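Local coordinates for protein phosphonopyruvate hydrolase (Variovorax sp., PDB 2HJP) that hydrolyses the phosphorus-carbon bond of phosphonopyruvate to give pyruvate and phosphate, using a divalent metal ion such as magnesium, at residues 59-71 and 93-105. Residues are numbered along the deposited sequence; the frame is centred on the assembly and turned at random.
Sequences SMSTHLEMMRAIA and HYVVPQYEAAGAS
Two neighbouring outer helices of the beta/alpha barrel meet here, flanking strand 78-81: helix 60-71 and the later turns of helix 89-102. Segments 60-71 and 93-102 run nearly parallel, 27° apart, with a closest axis approach of 9.1 Å. Tyr99 is the knob, set into a hole formed by Met60, His63, Leu64 and Met67. Leu64 CD1 stands over the centre of the Tyr99 ring, 3.8 Å from its centroid and almost on the ring normal, a CH-pi contact, while Met67 CG comes in at the ring edge. With its CG anti to the carbonyl carbon (chi1 -87°), Tyr99 carries its hydroxyl across to His63, where Tyr99 OH and His63 ND1 share a hydrogen bond of 2.6 Å, close to the imidazole plane. His63 NE2 bonds the O of Gly41, a substrate-binding residue at the end of strand 38-41, so the imidazole is fixed at both nitrogens. Further along, Leu64 CD1 also packs on Ala102 CB, and Arg68 lays one guanidinium face over that same methyl. Glu65 holds this guanidinium side-on, Arg68 NE to Glu65 OE1 and Arg68 NH2 to Glu65 OE2, each 2.8 Å. Arg68 NH1 donates to two waters, which pass the link on to Gln98 O and Ala101 O. A leucine in place of Arg68 would probably leave the Glu65 carboxylate without its charged mate and break both water bridges. Gly103, with positive phi and bonds back into the last turn, forms a Schellman motif. The backbones come closest at Arg68 and Ala102, where Arg68 CA-H points at Ala102 O (CA to O 3.5 Å) and one water donates to both carbonyls.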
# COMPACT_ATOMS: atom_id res chain seq x y z
N SER A 59 1.20 -10.38 -3.70
CA SER A 59 2.04 -9.26 -4.10
C SER A 59 3.36 -9.13 -3.27
O SER A 59 3.38 -9.35 -2.09
CB SER A 59 1.21 -7.99 -3.94
OG SER A 59 2.00 -6.84 -3.69
N MET A 60 4.45 -8.75 -3.90
CA MET A 60 5.69 -8.59 -3.14
C MET A 60 5.54 -7.44 -2.13
O MET A 60 6.11 -7.47 -1.07
CB MET A 60 6.86 -8.23 -4.05
CG MET A 60 8.08 -8.17 -3.25
SD MET A 60 8.84 -6.64 -3.48
CE MET A 60 9.99 -7.30 -4.54
N SER A 61 4.82 -6.39 -2.54
CA SER A 61 4.58 -5.25 -1.66
C SER A 61 3.84 -5.67 -0.34
O SER A 61 4.13 -5.19 0.79
CB SER A 61 3.78 -4.24 -2.48
OG SER A 61 3.46 -3.16 -1.67
N THR A 62 2.91 -6.60 -0.45
CA THR A 62 2.19 -7.02 0.72
C THR A 62 3.20 -7.66 1.69
O THR A 62 3.18 -7.37 2.89
CB THR A 62 1.07 -7.99 0.36
OG1 THR A 62 0.07 -7.28 -0.39
CG2 THR A 62 0.45 -8.59 1.60
N HIS A 63 4.10 -8.46 1.15
CA HIS A 63 5.05 -9.10 2.02
C HIS A 63 6.10 -8.11 2.61
O HIS A 63 6.34 -8.07 3.86
CB HIS A 63 5.72 -10.26 1.25
CG HIS A 63 6.76 -10.99 2.06
ND1 HIS A 63 8.10 -10.66 2.06
CD2 HIS A 63 6.63 -12.02 2.95
CE1 HIS A 63 8.76 -11.43 2.90
NE2 HIS A 63 7.89 -12.27 3.46
N LEU A 64 6.61 -7.23 1.76
CA LEU A 64 7.61 -6.24 2.20
C LEU A 64 7.00 -5.37 3.28
O LEU A 64 7.64 -5.14 4.31
CB LEU A 64 8.07 -5.38 0.98
CG LEU A 64 8.92 -4.16 1.41
CD1 LEU A 64 10.23 -4.67 2.05
CD2 LEU A 64 9.26 -3.29 0.16
N GLU A 65 5.75 -4.91 3.09
CA GLU A 65 5.14 -4.07 4.15
C GLU A 65 4.88 -4.85 5.46
O GLU A 65 5.00 -4.29 6.54
CB GLU A 65 3.86 -3.38 3.63
CG GLU A 65 4.22 -2.40 2.51
CD GLU A 65 5.40 -1.40 2.95
OE1 GLU A 65 5.41 -0.80 4.05
OE2 GLU A 65 6.30 -1.17 2.15
N MET A 66 4.53 -6.13 5.35
CA MET A 66 4.35 -6.95 6.53
C MET A 66 5.71 -7.06 7.23
O MET A 66 5.73 -7.13 8.45
CB MET A 66 3.82 -8.37 6.16
CG MET A 66 3.59 -9.26 7.43
SD MET A 66 2.68 -8.38 8.75
CE MET A 66 1.00 -8.48 8.00
N MET A 67 6.82 -7.15 6.49
CA MET A 67 8.12 -7.29 7.15
C MET A 67 8.41 -6.02 7.92
O MET A 67 8.91 -6.06 9.05
CB MET A 67 9.28 -7.58 6.18
CG MET A 67 9.16 -8.93 5.41
SD MET A 67 8.92 -10.39 6.50
CE MET A 67 7.17 -10.70 6.36
N ARG A 68 8.12 -4.87 7.30
CA ARG A 68 8.31 -3.58 7.98
C ARG A 68 7.56 -3.49 9.30
O ARG A 68 8.11 -3.08 10.34
CB ARG A 68 7.82 -2.40 7.11
CG ARG A 68 8.59 -1.13 7.41
CD ARG A 68 7.93 0.10 6.69
NE ARG A 68 7.91 -0.21 5.24
CZ ARG A 68 9.00 -0.21 4.46
NH1 ARG A 68 10.23 0.11 4.94
NH2 ARG A 68 8.86 -0.64 3.19
N ALA A 69 6.28 -3.85 9.24
CA ALA A 69 5.44 -3.82 10.39
C ALA A 69 5.97 -4.81 11.48
O ALA A 69 5.98 -4.48 12.65
CB ALA A 69 3.96 -4.20 9.94
N ILE A 70 6.37 -6.02 11.09
CA ILE A 70 6.90 -6.95 12.10
C ILE A 70 8.22 -6.42 12.73
O ILE A 70 8.40 -6.45 13.93
CB ILE A 70 7.20 -8.34 11.48
CG1 ILE A 70 5.87 -9.07 11.17
CG2 ILE A 70 8.18 -9.17 12.46
CD1 ILE A 70 6.02 -10.35 10.37
N ALA A 71 9.14 -5.92 11.90
CA ALA A 71 10.40 -5.46 12.44
C ALA A 71 10.18 -4.24 13.36
O ALA A 71 10.94 -4.07 14.27
CB ALA A 71 11.39 -5.12 11.28
N HIS A 93 18.88 -7.06 -6.89
CA HIS A 93 19.60 -5.82 -6.56
C HIS A 93 18.74 -4.68 -6.08
O HIS A 93 19.13 -3.92 -5.20
CB HIS A 93 20.38 -5.36 -7.80
CG HIS A 93 21.38 -4.32 -7.49
ND1 HIS A 93 22.68 -4.62 -7.15
CD2 HIS A 93 21.29 -2.97 -7.49
CE1 HIS A 93 23.34 -3.50 -6.96
NE2 HIS A 93 22.53 -2.49 -7.16
N TYR A 94 17.55 -4.57 -6.67
CA TYR A 94 16.63 -3.52 -6.31
C TYR A 94 15.77 -3.89 -5.11
O TYR A 94 15.35 -3.03 -4.36
CB TYR A 94 15.70 -3.15 -7.51
CG TYR A 94 16.41 -2.32 -8.58
CD1 TYR A 94 16.50 -0.93 -8.48
CD2 TYR A 94 17.02 -2.93 -9.65
CE1 TYR A 94 17.21 -0.15 -9.45
CE2 TYR A 94 17.73 -2.17 -10.65
CZ TYR A 94 17.82 -0.77 -10.53
OH TYR A 94 18.53 -0.03 -11.47
N VAL A 95 15.52 -5.17 -4.94
CA VAL A 95 14.68 -5.65 -3.89
C VAL A 95 15.36 -5.76 -2.52
O VAL A 95 14.79 -5.37 -1.56
CB VAL A 95 14.11 -7.05 -4.34
CG1 VAL A 95 13.89 -7.91 -3.20
CG2 VAL A 95 12.82 -6.84 -5.06
N VAL A 96 16.59 -6.24 -2.48
CA VAL A 96 17.31 -6.43 -1.19
C VAL A 96 17.43 -5.19 -0.30
O VAL A 96 17.10 -5.24 0.90
CB VAL A 96 18.68 -7.18 -1.48
CG1 VAL A 96 19.62 -7.10 -0.25
CG2 VAL A 96 18.33 -8.70 -1.80
N PRO A 97 17.81 -4.05 -0.87
CA PRO A 97 17.94 -2.84 -0.07
C PRO A 97 16.54 -2.46 0.53
O PRO A 97 16.48 -1.86 1.58
CB PRO A 97 18.47 -1.78 -1.08
CG PRO A 97 19.13 -2.61 -2.15
CD PRO A 97 18.27 -3.87 -2.25
N GLN A 98 15.45 -2.80 -0.16
CA GLN A 98 14.13 -2.50 0.43
C GLN A 98 13.82 -3.34 1.66
O GLN A 98 13.33 -2.81 2.65
CB GLN A 98 13.01 -2.68 -0.58
CG GLN A 98 13.07 -1.61 -1.64
CD GLN A 98 12.06 -1.89 -2.73
OE1 GLN A 98 12.38 -2.46 -3.80
NE2 GLN A 98 10.84 -1.52 -2.46
N TYR A 99 14.17 -4.62 1.60
CA TYR A 99 13.98 -5.53 2.77
C TYR A 99 14.90 -5.09 3.92
O TYR A 99 14.48 -4.99 5.08
CB TYR A 99 14.22 -6.96 2.36
CG TYR A 99 12.98 -7.57 1.83
CD1 TYR A 99 12.04 -8.15 2.69
CD2 TYR A 99 12.67 -7.49 0.45
CE1 TYR A 99 10.78 -8.63 2.20
CE2 TYR A 99 11.41 -7.98 -0.05
CZ TYR A 99 10.48 -8.55 0.82
OH TYR A 99 9.34 -9.15 0.27
N GLU A 100 16.15 -4.74 3.60
CA GLU A 100 17.09 -4.23 4.62
C GLU A 100 16.54 -2.95 5.25
O GLU A 100 16.43 -2.82 6.48
CB GLU A 100 18.46 -3.93 4.01
CG GLU A 100 19.50 -3.54 5.08
CD GLU A 100 20.91 -3.43 4.50
OE1 GLU A 100 21.05 -3.43 3.26
OE2 GLU A 100 21.89 -3.33 5.26
N ALA A 101 16.11 -2.01 4.40
CA ALA A 101 15.56 -0.77 4.92
C ALA A 101 14.28 -1.03 5.72
O ALA A 101 14.01 -0.26 6.66
CB ALA A 101 15.28 0.21 3.78
N ALA A 102 13.52 -2.08 5.38
CA ALA A 102 12.28 -2.43 6.14
C ALA A 102 12.63 -2.95 7.58
O ALA A 102 11.77 -3.01 8.47
CB ALA A 102 11.44 -3.50 5.37
N GLY A 103 13.91 -3.31 7.79
CA GLY A 103 14.37 -3.73 9.09
C GLY A 103 14.61 -5.24 9.19
O GLY A 103 14.83 -5.72 10.30
N ALA A 104 14.49 -5.98 8.10
CA ALA A 104 14.84 -7.42 8.13
C ALA A 104 16.37 -7.59 8.37
O ALA A 104 17.19 -6.76 7.90
CB ALA A 104 14.47 -8.09 6.81
N SER A 105 16.76 -8.62 9.11
CA SER A 105 18.18 -8.83 9.39
C SER A 105 18.80 -9.88 8.40
O SER A 105 20.04 -10.00 8.30
CB SER A 105 18.40 -9.26 10.84
OG SER A 105 18.27 -8.14 11.74
O HOH W 1 10.46 -1.73 10.41
O HOH W 2 11.87 -0.48 2.40
O HOH W 3 11.22 1.26 7.25